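Local coordinates for aminopeptidase N (Francisella tularensis subsp. tularensis, PDB 5DLL), which is a zinc metallopeptidase of the M1 family that releases N-terminal amino acids from peptides and probably takes part in degrading intracellular peptides, at residues T31-E36 with A151-K156; R43-L48 with V103-V108; T61-G66 with Q92-N97; E68-S73 with V107-P112. All coordinates share one frame; numbering follows the deposited sequence.

Contact 1. Residues T31-E36 with A151-K156; sequences THLIFE and AAFTVK
T31 sets its side chain against F153. CB stands over one face of the F153 ring, 4.0 Å from its centroid and displaced toward the rim, a CH-pi contact. CG2, anti to the backbone N, reaches the same ring at F153 CE2, 3.6 Å away. OG1, beside the backbone N, passes the methyl CB of A151 and is hydrogen-bonded to the hydroxyl of Y143, so this buried polar tip is satisfied. L33 CD1 comes up to the edge of the F153 ring, near its plane. T31-E36 and A151-K156 belong to the neighbouring parallel strands 26-36 and 150-160 in the mixed sheet of the M1 N-terminal domain. Five backbone hydrogen bonds zip them together: T31 N to A152 O is 2.9 Å, and T154 N meets T31 O at 3.0 Å, nearly along the C=O axis. Farther along the strands V155 CG1 lies 4.1 Å from F35 CD1, the two side chains crossing obliquely. On the face opposite T31 and F153, H32 and T154 point the same way, H32 CD2 lying 3.6 Å from T154 CB, while the imidazole also meets the ring of Y49 at a steep angle.

Contact 2. Residues R43-L48 with V103-V108; sequences RVTANL and VLQTVV. With NA (sodium ion), chain R.
The guanidinium of R43 is touched at its edge, near its plane, by the methyl CG1 of V107, 3.9 Å from R43 NH2; a bend at chi3 turns the group there, and the side chains cross obliquely. Two more flat groups, the amides of N47 and Q105, lie side by side with planes 32° apart. N47 ND2 rests against Q105 CG at 3.7 Å, while the extended Q105 chain carries NE2 to the methyl CG2 of T45. T45, N47, Q105 and V107 thus form one partly exposed face of an antiparallel ladder between strands 42-52 and 101-110 of the M1 N-terminal domain's mixed sheet. A46 with T106 and L48 with L104 are hydrogen-bonded pairs; the bond from L48 N to L104 O is nearly straight (176°). At the V108 end V44 N holds V108 O at 2.7 Å, and the return bond from V108 N to V44 O is weak. V44 O has a second task there, binding a sodium ion at 2.3 Å. T106 grips the ion twice, through its carbonyl O at 2.2 Å and its OG1 at 2.5 Å. The T106 hydroxyl can do so because chi1 (73°) places it between the backbone N and the carbonyl carbon. V44 O and T106 O approach to 3.3 Å, and the shared cation probably offsets the repulsion between them. T141 completes the observed sodium site, and the methyl of A46 and the side chain of V108 line it on the buried face.

Contact 3. Residues T61-G66 with Q92-N97; sequences TLVLDG and QLIINN
T61 and N96 lie side by side, pointing the same way, and are joined at their polar ends: T61 OG1 donates to N96 OD1 at 2.6 Å, entering in the plane of the amide carbonyl. T61 OG1 stands beside its own backbone N, and CG2, anti to that N, is turned to I94, whose CG2 it meets at 3.4 Å as the two side chains cross obliquely. V63 and Q92 run alongside each other on the partly exposed face, which I94 shares. With V63 CG1 anti to the backbone N (chi1 -178°), that methyl comes 3.4 Å from Q92 NE2, while the other end of the amide, OE1, is held by N89. Strands 62-65 and 92-95 pair antiparallel here in a small three-stranded sheet of the M1 N-terminal domain, apart from its large mixed sheet; 62-65 is an outermost strand. L62 and I95 form a hydrogen-bonded pair, with L62 N to I95 O at 2.7 Å, and L64 and L93 form the next, with L93 N to L64 O at 2.8 Å. The leucines and I95 put their side chains on the buried face. Their contacts with one another are modest: L62 CD2 approaches I95 CD1 to 4.3 Å, and L64 and L93 meet through their CB atoms. The same layer also packs on other parts of the domain: L62, L64 and I95 on L104, L93 on L71, I74 and Y142.

Contact 4. Residues E68-S73 with V107-P112; sequences ELKLLS and VVEINP
V107 O receives two backbone N-H groups, from L72 N at 3.1 Å and, weakly, from S73 N at 3.4 Å. Both residues therefore face the single residue V107, a classic beta bulge that shifts the register by one between L71 and S73. Beyond it V107 N returns a bond to S73 O, its donor well above the carbonyl plane. Before the bulge, K70 and E109 form a regular hydrogen-bonded pair, E109 N to K70 O being 2.9 Å. Strands 70-76 and 101-110 are joined this way, antiparallel, in the mixed sheet of the M1 N-terminal domain. The L72 and E109 side chains cross obliquely, L72 CD1 lying 4.1 Å from E109 CB. The extended K70 chain brings NZ to 4.5 Å from E109 OE1, opposite charges near each other but beyond a salt bridge. L69 CD2 touches two neighbouring methyls, V108 CG1 at 3.9 Å and I110 CG2 at 3.6 Å. L69 and I110 lie alongside each other, pointing the same way, whereas L69 crosses V108. Farther out Y142 backs L69 and F86 packs on L71, while a backbone bond between I110 and T42 ties strand 101-110 to strand 42-52.

All four contacts lie within the M1 N-terminal domain and on the same side of the chain's centre. Contacts 1, 2 and 4 follow one another across its mixed sheet, in the strand order 150-160, 26-36, 42-52, 101-110, 70-76; the centres of contacts 1 and 2 are about 9 Å apart, those of 2 and 4 about 10 Å. Contact 3 belongs to a separate small sheet, its centre about 14 Å from that of contact 2, and its apolar side chains pack against contacts 2 and 4. Along the chain contact 1 encloses the others, contact 3 is nested inside contact 2, and contacts 3 and 4 interlace. The sodium ion, bound at contact 2, sits in this beta-rich domain, away from the zinc site.

Contact 1. Residues T31-E36 with A151-K156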
loop_
_atom_site.group_PDB
_atom_site.type_symbol
_atom_site.label_atom_id
_atom_site.label_comp_id
_atom_site.label_asym_id
_atom_site.label_seq_id
_atom_site.Cartn_x
_atom_site.Cartn_y
_atom_site.Cartn_z
ATOM N N THR A 31 -26.572 18.809 6.117
ATOM C CA THR A 31 -27.014 18.304 4.826
ATOM C C THR A 31 -28.058 17.215 5.062
ATOM O O THR A 31 -27.761 16.187 5.673
ATOM C CB THR A 31 -25.819 17.723 4.049
ATOM O OG1 THR A 31 -24.819 18.740 3.881
ATOM C CG2 THR A 31 -26.257 17.194 2.687
ATOM N N HIS A 32 -29.285 17.455 4.608
ATOM C CA HIS A 32 -30.369 16.486 4.754
ATOM C C HIS A 32 -30.772 15.970 3.385
ATOM O O HIS A 32 -31.270 16.732 2.561
ATOM C CB HIS A 32 -31.576 17.118 5.443
ATOM C CG HIS A 32 -31.311 17.530 6.855
ATOM N ND1 HIS A 32 -30.425 18.534 7.182
ATOM C CD2 HIS A 32 -31.812 17.073 8.027
ATOM C CE1 HIS A 32 -30.390 18.676 8.494
ATOM N NE2 HIS A 32 -31.222 17.801 9.030
ATOM N N LEU A 33 -30.552 14.679 3.153
ATOM C CA LEU A 33 -30.846 14.054 1.870
ATOM C C LEU A 33 -31.985 13.050 1.992
ATOM O O LEU A 33 -32.169 12.431 3.039
ATOM C CB LEU A 33 -29.602 13.344 1.320
ATOM C CG LEU A 33 -28.275 14.109 1.375
ATOM C CD1 LEU A 33 -27.169 13.277 0.743
ATOM C CD2 LEU A 33 -28.385 15.468 0.700
ATOM N N ILE A 34 -32.752 12.919 0.911
ATOM C CA ILE A 34 -33.748 11.859 0.758
ATOM C C ILE A 34 -33.499 11.184 -0.586
ATOM O O ILE A 34 -33.453 11.855 -1.621
ATOM C CB ILE A 34 -35.199 12.396 0.797
ATOM C CG1 ILE A 34 -35.472 13.135 2.118
ATOM C CG2 ILE A 34 -36.195 11.253 0.612
ATOM C CD1 ILE A 34 -36.694 14.029 2.094
ATOM N N PHE A 35 -33.321 9.866 -0.558
ATOM C CA PHE A 35 -33.118 9.074 -1.768
ATOM C C PHE A 35 -34.340 8.197 -2.032
ATOM O O PHE A 35 -34.687 7.338 -1.211
ATOM C CB PHE A 35 -31.881 8.184 -1.639
ATOM C CG PHE A 35 -30.577 8.933 -1.689
ATOM C CD1 PHE A 35 -30.084 9.581 -0.559
ATOM C CD2 PHE A 35 -29.826 8.970 -2.857
ATOM C CE1 PHE A 35 -28.878 10.262 -0.599
ATOM C CE2 PHE A 35 -28.619 9.654 -2.904
ATOM C CZ PHE A 35 -28.146 10.299 -1.772
ATOM N N GLU A 36 -34.988 8.428 -3.174
ATOM C CA GLU A 36 -36.061 7.569 -3.651
ATOM C C GLU A 36 -35.499 6.689 -4.756
ATOM O O GLU A 36 -35.506 7.063 -5.926
ATOM C CB GLU A 36 -37.229 8.405 -4.155
ATOM C CG GLU A 36 -37.728 9.390 -3.117
ATOM C CD GLU A 36 -39.023 10.052 -3.514
ATOM O OE1 GLU A 36 -39.082 11.297 -3.469
ATOM O OE2 GLU A 36 -39.979 9.329 -3.868
ATOM N N ALA A 151 -19.966 18.851 6.694
ATOM C CA ALA A 151 -21.320 19.045 7.196
ATOM C C ALA A 151 -21.857 17.815 7.920
ATOM O O ALA A 151 -21.403 16.697 7.688
ATOM C CB ALA A 151 -22.236 19.399 6.045
ATOM N N ALA A 152 -22.833 18.043 8.797
ATOM C CA ALA A 152 -23.539 16.970 9.493
ATOM C C ALA A 152 -24.642 16.395 8.599
ATOM O O ALA A 152 -25.539 17.117 8.168
ATOM C CB ALA A 152 -24.124 17.487 10.795
ATOM N N PHE A 153 -24.566 15.091 8.333
ATOM C CA PHE A 153 -25.452 14.430 7.367
ATOM C C PHE A 153 -26.594 13.650 8.017
ATOM O O PHE A 153 -26.351 12.754 8.822
ATOM C CB PHE A 153 -24.651 13.455 6.494
ATOM C CG PHE A 153 -23.943 14.104 5.337
ATOM C CD1 PHE A 153 -22.761 14.803 5.532
ATOM C CD2 PHE A 153 -24.444 13.993 4.048
ATOM C CE1 PHE A 153 -22.095 15.388 4.468
ATOM C CE2 PHE A 153 -23.781 14.575 2.979
ATOM C CZ PHE A 153 -22.606 15.274 3.186
ATOM N N THR A 154 -27.829 13.992 7.653
ATOM C CA THR A 154 -28.987 13.128 7.896
ATOM C C THR A 154 -29.446 12.628 6.542
ATOM O O THR A 154 -29.550 13.410 5.602
ATOM C CB THR A 154 -30.156 13.883 8.550
ATOM O OG1 THR A 154 -29.680 14.624 9.681
ATOM C CG2 THR A 154 -31.254 12.907 8.986
ATOM N N VAL A 155 -29.723 11.332 6.441
ATOM C CA VAL A 155 -29.973 10.695 5.149
ATOM C C VAL A 155 -31.128 9.698 5.241
ATOM O O VAL A 155 -31.008 8.692 5.930
ATOM C CB VAL A 155 -28.705 9.944 4.655
ATOM C CG1 VAL A 155 -28.974 9.194 3.351
ATOM C CG2 VAL A 155 -27.525 10.901 4.499
ATOM N N LYS A 156 -32.234 9.971 4.549
ATOM C CA LYS A 156 -33.321 8.991 4.410
ATOM C C LYS A 156 -33.157 8.217 3.103
ATOM O O LYS A 156 -32.702 8.775 2.108
ATOM C CB LYS A 156 -34.698 9.667 4.450
ATOM C CG LYS A 156 -35.860 8.678 4.535
ATOM C CD LYS A 156 -37.218 9.345 4.379
ATOM C CE LYS A 156 -37.532 10.314 5.510
ATOM N NZ LYS A 156 -38.976 10.678 5.531
#

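Contact 2. Residues R43-L48 with V103-V108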
loop_
_atom_site.group_PDB
_atom_site.type_symbol
_atom_site.label_atom_id
_atom_site.label_comp_id
_atom_site.label_asym_id
_atom_site.label_seq_id
_atom_site.Cartn_x
_atom_site.Cartn_y
_atom_site.Cartn_z
ATOM N N ARG A 43 -34.585 9.857 -7.333
ATOM C CA ARG A 43 -34.843 11.254 -6.975
ATOM C C ARG A 43 -34.103 11.636 -5.701
ATOM O O ARG A 43 -34.275 10.990 -4.671
ATOM C CB ARG A 43 -36.339 11.504 -6.781
ATOM C CG ARG A 43 -37.148 11.538 -8.068
ATOM C CD ARG A 43 -38.628 11.749 -7.777
ATOM N NE ARG A 43 -38.922 13.108 -7.316
ATOM C CZ ARG A 43 -40.059 13.488 -6.730
ATOM N NH1 ARG A 43 -41.042 12.619 -6.503
ATOM N NH2 ARG A 43 -40.214 14.754 -6.359
ATOM N N VAL A 44 -33.304 12.701 -5.778
ATOM C CA VAL A 44 -32.502 13.172 -4.652
ATOM C C VAL A 44 -32.894 14.597 -4.230
ATOM O O VAL A 44 -32.421 15.608 -4.800
ATOM C CB VAL A 44 -30.993 13.106 -4.974
ATOM C CG1 VAL A 44 -30.168 13.417 -3.732
ATOM C CG2 VAL A 44 -30.630 11.736 -5.536
ATOM N N THR A 45 -33.770 14.658 -3.227
ATOM C CA THR A 45 -34.088 15.901 -2.531
ATOM C C THR A 45 -32.970 16.177 -1.536
ATOM O O THR A 45 -32.485 15.253 -0.889
ATOM C CB THR A 45 -35.419 15.803 -1.757
ATOM O OG1 THR A 45 -36.429 15.220 -2.593
ATOM C CG2 THR A 45 -35.876 17.188 -1.287
ATOM N N ALA A 46 -32.563 17.437 -1.415
ATOM C CA ALA A 46 -31.464 17.807 -0.520
ATOM C C ALA A 46 -31.664 19.190 0.083
ATOM O O ALA A 46 -31.807 20.174 -0.644
ATOM C CB ALA A 46 -30.132 17.750 -1.251
ATOM N N ASN A 47 -31.662 19.250 1.414
ATOM C CA ASN A 47 -31.754 20.508 2.141
ATOM C C ASN A 47 -30.391 20.888 2.686
ATOM O O ASN A 47 -29.894 20.262 3.618
ATOM C CB ASN A 47 -32.747 20.395 3.292
ATOM C CG ASN A 47 -34.178 20.549 2.842
ATOM O OD1 ASN A 47 -34.878 21.452 3.289
ATOM N ND2 ASN A 47 -34.626 19.666 1.960
ATOM N N LEU A 48 -29.798 21.919 2.098
ATOM C CA LEU A 48 -28.470 22.382 2.470
ATOM C C LEU A 48 -28.615 23.612 3.341
ATOM O O LEU A 48 -29.164 24.623 2.897
ATOM C CB LEU A 48 -27.656 22.738 1.217
ATOM C CG LEU A 48 -26.948 21.591 0.491
ATOM C CD1 LEU A 48 -27.813 20.344 0.408
ATOM C CD2 LEU A 48 -26.511 22.038 -0.896
ATOM N N VAL A 103 -31.404 28.284 3.856
ATOM C CA VAL A 103 -31.587 26.878 3.510
ATOM C C VAL A 103 -31.924 26.775 2.019
ATOM O O VAL A 103 -32.783 27.504 1.515
ATOM C CB VAL A 103 -32.658 26.179 4.391
ATOM C CG1 VAL A 103 -33.883 27.057 4.611
ATOM C CG2 VAL A 103 -33.062 24.835 3.796
ATOM N N LEU A 104 -31.232 25.875 1.323
ATOM C CA LEU A 104 -31.439 25.663 -0.098
ATOM C C LEU A 104 -31.901 24.235 -0.368
ATOM O O LEU A 104 -31.148 23.290 -0.153
ATOM C CB LEU A 104 -30.139 25.930 -0.852
ATOM C CG LEU A 104 -30.192 25.746 -2.369
ATOM C CD1 LEU A 104 -31.201 26.699 -2.989
ATOM C CD2 LEU A 104 -28.812 25.944 -2.978
ATOM N N GLN A 105 -33.134 24.087 -0.848
ATOM C CA GLN A 105 -33.665 22.785 -1.224
ATOM C C GLN A 105 -33.576 22.575 -2.727
ATOM O O GLN A 105 -34.030 23.419 -3.490
ATOM C CB GLN A 105 -35.125 22.652 -0.791
ATOM C CG GLN A 105 -35.736 21.297 -1.133
ATOM C CD GLN A 105 -37.191 21.186 -0.743
ATOM O OE1 GLN A 105 -37.648 21.839 0.193
ATOM N NE2 GLN A 105 -37.931 20.353 -1.463
ATOM N N THR A 106 -33.009 21.441 -3.139
ATOM C CA THR A 106 -32.999 21.029 -4.544
ATOM C C THR A 106 -33.518 19.603 -4.674
ATOM O O THR A 106 -33.031 18.704 -3.981
ATOM C CB THR A 106 -31.578 21.048 -5.163
ATOM O OG1 THR A 106 -30.796 19.948 -4.651
ATOM C CG2 THR A 106 -30.872 22.373 -4.895
ATOM N N VAL A 107 -34.480 19.397 -5.570
ATOM C CA VAL A 107 -34.837 18.050 -6.019
ATOM C C VAL A 107 -34.155 17.803 -7.358
ATOM O O VAL A 107 -34.174 18.666 -8.233
ATOM C CB VAL A 107 -36.357 17.851 -6.171
ATOM C CG1 VAL A 107 -36.664 16.427 -6.618
ATOM C CG2 VAL A 107 -37.066 18.168 -4.861
ATOM N N VAL A 108 -33.563 16.619 -7.499
ATOM C CA VAL A 108 -32.751 16.247 -8.661
ATOM C C VAL A 108 -33.064 14.797 -9.041
ATOM O O VAL A 108 -33.428 14.000 -8.180
ATOM C CB VAL A 108 -31.244 16.420 -8.333
ATOM C CG1 VAL A 108 -30.350 15.507 -9.161
ATOM C CG2 VAL A 108 -30.823 17.872 -8.513
HETATM NA NA NA R . -31.245 17.544 -4.722
#

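Contact 3. Residues T61-G66 with Q92-N97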
loop_
_atom_site.group_PDB
_atom_site.type_symbol
_atom_site.label_atom_id
_atom_site.label_comp_id
_atom_site.label_asym_id
_atom_site.label_seq_id
_atom_site.Cartn_x
_atom_site.Cartn_y
_atom_site.Cartn_z
ATOM N N THR A 61 -21.942 35.294 -4.381
ATOM C CA THR A 61 -22.377 34.325 -5.367
ATOM C C THR A 61 -22.094 32.927 -4.841
ATOM O O THR A 61 -20.979 32.637 -4.415
ATOM C CB THR A 61 -21.649 34.517 -6.712
ATOM O OG1 THR A 61 -21.982 35.799 -7.263
ATOM C CG2 THR A 61 -22.043 33.425 -7.707
ATOM N N LEU A 62 -23.111 32.073 -4.864
ATOM C CA LEU A 62 -22.950 30.664 -4.537
ATOM C C LEU A 62 -22.671 29.880 -5.820
ATOM O O LEU A 62 -23.418 29.991 -6.790
ATOM C CB LEU A 62 -24.213 30.131 -3.857
ATOM C CG LEU A 62 -24.145 28.727 -3.242
ATOM C CD1 LEU A 62 -23.266 28.711 -1.996
ATOM C CD2 LEU A 62 -25.545 28.221 -2.916
ATOM N N VAL A 63 -21.593 29.100 -5.820
ATOM C CA VAL A 63 -21.231 28.265 -6.964
ATOM C C VAL A 63 -21.219 26.795 -6.537
ATOM O O VAL A 63 -20.211 26.294 -6.040
ATOM C CB VAL A 63 -19.849 28.659 -7.549
ATOM C CG1 VAL A 63 -19.519 27.812 -8.775
ATOM C CG2 VAL A 63 -19.809 30.142 -7.894
ATOM N N LEU A 64 -22.344 26.114 -6.730
ATOM C CA LEU A 64 -22.446 24.688 -6.422
ATOM C C LEU A 64 -21.943 23.829 -7.579
ATOM O O LEU A 64 -22.184 24.144 -8.739
ATOM C CB LEU A 64 -23.895 24.313 -6.105
ATOM C CG LEU A 64 -24.464 24.947 -4.836
ATOM C CD1 LEU A 64 -25.976 24.824 -4.817
ATOM C CD2 LEU A 64 -23.860 24.311 -3.597
ATOM N N ASP A 65 -21.249 22.745 -7.249
ATOM C CA ASP A 65 -20.802 21.755 -8.225
ATOM C C ASP A 65 -21.907 20.719 -8.454
ATOM O O ASP A 65 -22.550 20.268 -7.502
ATOM C CB ASP A 65 -19.533 21.046 -7.725
ATOM C CG ASP A 65 -18.377 22.009 -7.465
ATOM O OD1 ASP A 65 -17.881 22.627 -8.435
ATOM O OD2 ASP A 65 -17.955 22.135 -6.292
ATOM N N GLY A 66 -22.120 20.337 -9.709
ATOM C CA GLY A 66 -23.132 19.335 -10.049
ATOM C C GLY A 66 -22.993 18.859 -11.482
ATOM O O GLY A 66 -22.865 19.671 -12.395
ATOM N N GLN A 92 -21.958 23.193 -13.051
ATOM C CA GLN A 92 -22.213 24.034 -11.878
ATOM C C GLN A 92 -23.660 24.494 -11.781
ATOM O O GLN A 92 -24.442 24.320 -12.714
ATOM C CB GLN A 92 -21.323 25.277 -11.915
ATOM C CG GLN A 92 -19.828 25.004 -11.987
ATOM C CD GLN A 92 -19.027 26.248 -12.314
ATOM O OE1 GLN A 92 -19.344 26.979 -13.256
ATOM N NE2 GLN A 92 -17.976 26.491 -11.543
ATOM N N LEU A 93 -23.998 25.074 -10.631
ATOM C CA LEU A 93 -25.239 25.823 -10.449
ATOM C C LEU A 93 -24.923 27.114 -9.698
ATOM O O LEU A 93 -24.517 27.079 -8.538
ATOM C CB LEU A 93 -26.273 24.997 -9.689
ATOM C CG LEU A 93 -27.685 25.599 -9.582
ATOM C CD1 LEU A 93 -28.713 24.504 -9.336
ATOM C CD2 LEU A 93 -27.792 26.674 -8.505
ATOM N N ILE A 94 -25.117 28.249 -10.364
ATOM C CA ILE A 94 -24.697 29.550 -9.842
ATOM C C ILE A 94 -25.896 30.386 -9.389
ATOM O O ILE A 94 -26.897 30.488 -10.095
ATOM C CB ILE A 94 -23.875 30.322 -10.901
ATOM C CG1 ILE A 94 -22.720 29.435 -11.395
ATOM C CG2 ILE A 94 -23.367 31.649 -10.340
ATOM C CD1 ILE A 94 -21.678 30.145 -12.232
ATOM N N ILE A 95 -25.778 30.977 -8.202
ATOM C CA ILE A 95 -26.808 31.851 -7.644
ATOM C C ILE A 95 -26.153 33.107 -7.080
ATOM O O ILE A 95 -25.287 33.017 -6.212
ATOM C CB ILE A 95 -27.586 31.172 -6.498
ATOM C CG1 ILE A 95 -28.026 29.758 -6.900
ATOM C CG2 ILE A 95 -28.780 32.034 -6.092
ATOM C CD1 ILE A 95 -28.690 28.977 -5.786
ATOM N N ASN A 96 -26.583 34.270 -7.562
ATOM C CA ASN A 96 -26.064 35.552 -7.091
ATOM C C ASN A 96 -26.874 36.147 -5.937
ATOM O O ASN A 96 -28.039 35.795 -5.729
ATOM C CB ASN A 96 -26.016 36.546 -8.249
ATOM C CG ASN A 96 -25.059 36.116 -9.341
ATOM O OD1 ASN A 96 -23.895 35.819 -9.079
ATOM N ND2 ASN A 96 -25.547 36.082 -10.572
ATOM N N ASN A 97 -26.230 37.046 -5.191
ATOM C CA ASN A 97 -26.870 37.806 -4.112
ATOM C C ASN A 97 -27.653 36.942 -3.126
ATOM O O ASN A 97 -28.811 37.232 -2.818
ATOM C CB ASN A 97 -27.776 38.889 -4.700
ATOM C CG ASN A 97 -27.078 39.712 -5.758
ATOM O OD1 ASN A 97 -27.617 39.941 -6.842
ATOM N ND2 ASN A 97 -25.859 40.146 -5.459
#

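Contact 4. Residues E68-S73 with V107-P112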
loop_
_atom_site.group_PDB
_atom_site.type_symbol
_atom_site.label_atom_id
_atom_site.label_comp_id
_atom_site.label_asym_id
_atom_site.label_seq_id
_atom_site.Cartn_x
_atom_site.Cartn_y
_atom_site.Cartn_z
ATOM N N GLU A 68 -24.231 15.890 -14.528
ATOM C CA GLU A 68 -25.189 14.895 -15.016
ATOM C C GLU A 68 -26.442 14.840 -14.131
ATOM O O GLU A 68 -26.932 13.764 -13.789
ATOM C CB GLU A 68 -24.517 13.517 -15.171
ATOM C CG GLU A 68 -23.424 13.508 -16.241
ATOM C CD GLU A 68 -22.439 12.348 -16.120
ATOM O OE1 GLU A 68 -22.830 11.261 -15.644
ATOM O OE2 GLU A 68 -21.263 12.524 -16.519
ATOM N N LEU A 69 -26.959 16.023 -13.793
ATOM C CA LEU A 69 -28.111 16.166 -12.895
ATOM C C LEU A 69 -29.293 16.822 -13.606
ATOM O O LEU A 69 -29.151 17.895 -14.198
ATOM C CB LEU A 69 -27.740 17.024 -11.679
ATOM C CG LEU A 69 -26.516 16.604 -10.863
ATOM C CD1 LEU A 69 -26.321 17.543 -9.685
ATOM C CD2 LEU A 69 -26.647 15.164 -10.389
ATOM N N LYS A 70 -30.460 16.185 -13.537
ATOM C CA LYS A 70 -31.689 16.797 -14.031
ATOM C C LYS A 70 -32.350 17.544 -12.876
ATOM O O LYS A 70 -32.847 16.923 -11.944
ATOM C CB LYS A 70 -32.635 15.742 -14.606
ATOM C CG LYS A 70 -33.769 16.329 -15.429
ATOM C CD LYS A 70 -34.765 15.262 -15.847
ATOM C CE LYS A 70 -36.019 15.883 -16.440
ATOM N NZ LYS A 70 -37.118 14.889 -16.563
ATOM N N LEU A 71 -32.334 18.873 -12.942
ATOM C CA LEU A 71 -32.901 19.723 -11.897
ATOM C C LEU A 71 -34.415 19.867 -12.048
ATOM O O LEU A 71 -34.882 20.560 -12.948
ATOM C CB LEU A 71 -32.258 21.110 -11.946
ATOM C CG LEU A 71 -32.772 22.143 -10.939
ATOM C CD1 LEU A 71 -32.491 21.681 -9.517
ATOM C CD2 LEU A 71 -32.139 23.500 -11.202
ATOM N N LEU A 72 -35.170 19.239 -11.151
ATOM C CA LEU A 72 -36.631 19.302 -11.181
ATOM C C LEU A 72 -37.197 20.442 -10.343
ATOM O O LEU A 72 -38.330 20.866 -10.564
ATOM C CB LEU A 72 -37.232 17.984 -10.685
ATOM C CG LEU A 72 -36.740 16.713 -11.372
ATOM C CD1 LEU A 72 -37.422 15.495 -10.772
ATOM C CD2 LEU A 72 -36.983 16.791 -12.871
ATOM N N SER A 73 -36.431 20.924 -9.369
ATOM C CA SER A 73 -36.935 21.935 -8.440
ATOM C C SER A 73 -35.814 22.584 -7.644
ATOM O O SER A 73 -34.796 21.953 -7.359
ATOM C CB SER A 73 -37.951 21.320 -7.469
ATOM O OG SER A 73 -38.336 22.257 -6.478
ATOM N N VAL A 107 -34.480 19.397 -5.570
ATOM C CA VAL A 107 -34.837 18.050 -6.019
ATOM C C VAL A 107 -34.155 17.803 -7.358
ATOM O O VAL A 107 -34.174 18.666 -8.233
ATOM C CB VAL A 107 -36.357 17.851 -6.171
ATOM C CG1 VAL A 107 -36.664 16.427 -6.618
ATOM C CG2 VAL A 107 -37.066 18.168 -4.861
ATOM N N VAL A 108 -33.563 16.619 -7.499
ATOM C CA VAL A 108 -32.751 16.247 -8.661
ATOM C C VAL A 108 -33.064 14.797 -9.041
ATOM O O VAL A 108 -33.428 14.000 -8.180
ATOM C CB VAL A 108 -31.244 16.420 -8.333
ATOM C CG1 VAL A 108 -30.350 15.507 -9.161
ATOM C CG2 VAL A 108 -30.823 17.872 -8.513
ATOM N N GLU A 109 -32.926 14.463 -10.325
ATOM C CA GLU A 109 -33.112 13.088 -10.806
ATOM C C GLU A 109 -31.839 12.577 -11.482
ATOM O O GLU A 109 -31.164 13.319 -12.189
ATOM C CB GLU A 109 -34.286 13.026 -11.783
ATOM C CG GLU A 109 -34.644 11.628 -12.263
ATOM C CD GLU A 109 -35.696 11.657 -13.351
ATOM O OE1 GLU A 109 -36.819 12.131 -13.075
ATOM O OE2 GLU A 109 -35.398 11.212 -14.482
ATOM N N ILE A 110 -31.525 11.302 -11.268
ATOM C CA ILE A 110 -30.303 10.696 -11.802
ATOM C C ILE A 110 -30.528 9.245 -12.217
ATOM O O ILE A 110 -31.481 8.600 -11.782
ATOM C CB ILE A 110 -29.149 10.742 -10.777
ATOM C CG1 ILE A 110 -29.561 10.059 -9.466
ATOM C CG2 ILE A 110 -28.727 12.181 -10.516
ATOM C CD1 ILE A 110 -28.457 9.987 -8.433
ATOM N N ASN A 111 -29.624 8.742 -13.051
ATOM C CA ASN A 111 -29.754 7.421 -13.652
ATOM C C ASN A 111 -28.562 6.542 -13.268
ATOM O O ASN A 111 -27.517 6.589 -13.922
ATOM C CB ASN A 111 -29.863 7.565 -15.173
ATOM C CG ASN A 111 -30.457 6.341 -15.844
ATOM O OD1 ASN A 111 -30.484 5.245 -15.280
ATOM N ND2 ASN A 111 -30.937 6.527 -17.069
ATOM N N PRO A 112 -28.708 5.762 -12.180
ATOM C CA PRO A 112 -27.673 4.820 -11.748
ATOM C C PRO A 112 -27.424 3.702 -12.753
ATOM O O PRO A 112 -26.275 3.303 -12.958
ATOM C CB PRO A 112 -28.242 4.246 -10.445
ATOM C CG PRO A 112 -29.181 5.288 -9.954
ATOM C CD PRO A 112 -29.789 5.870 -11.185
#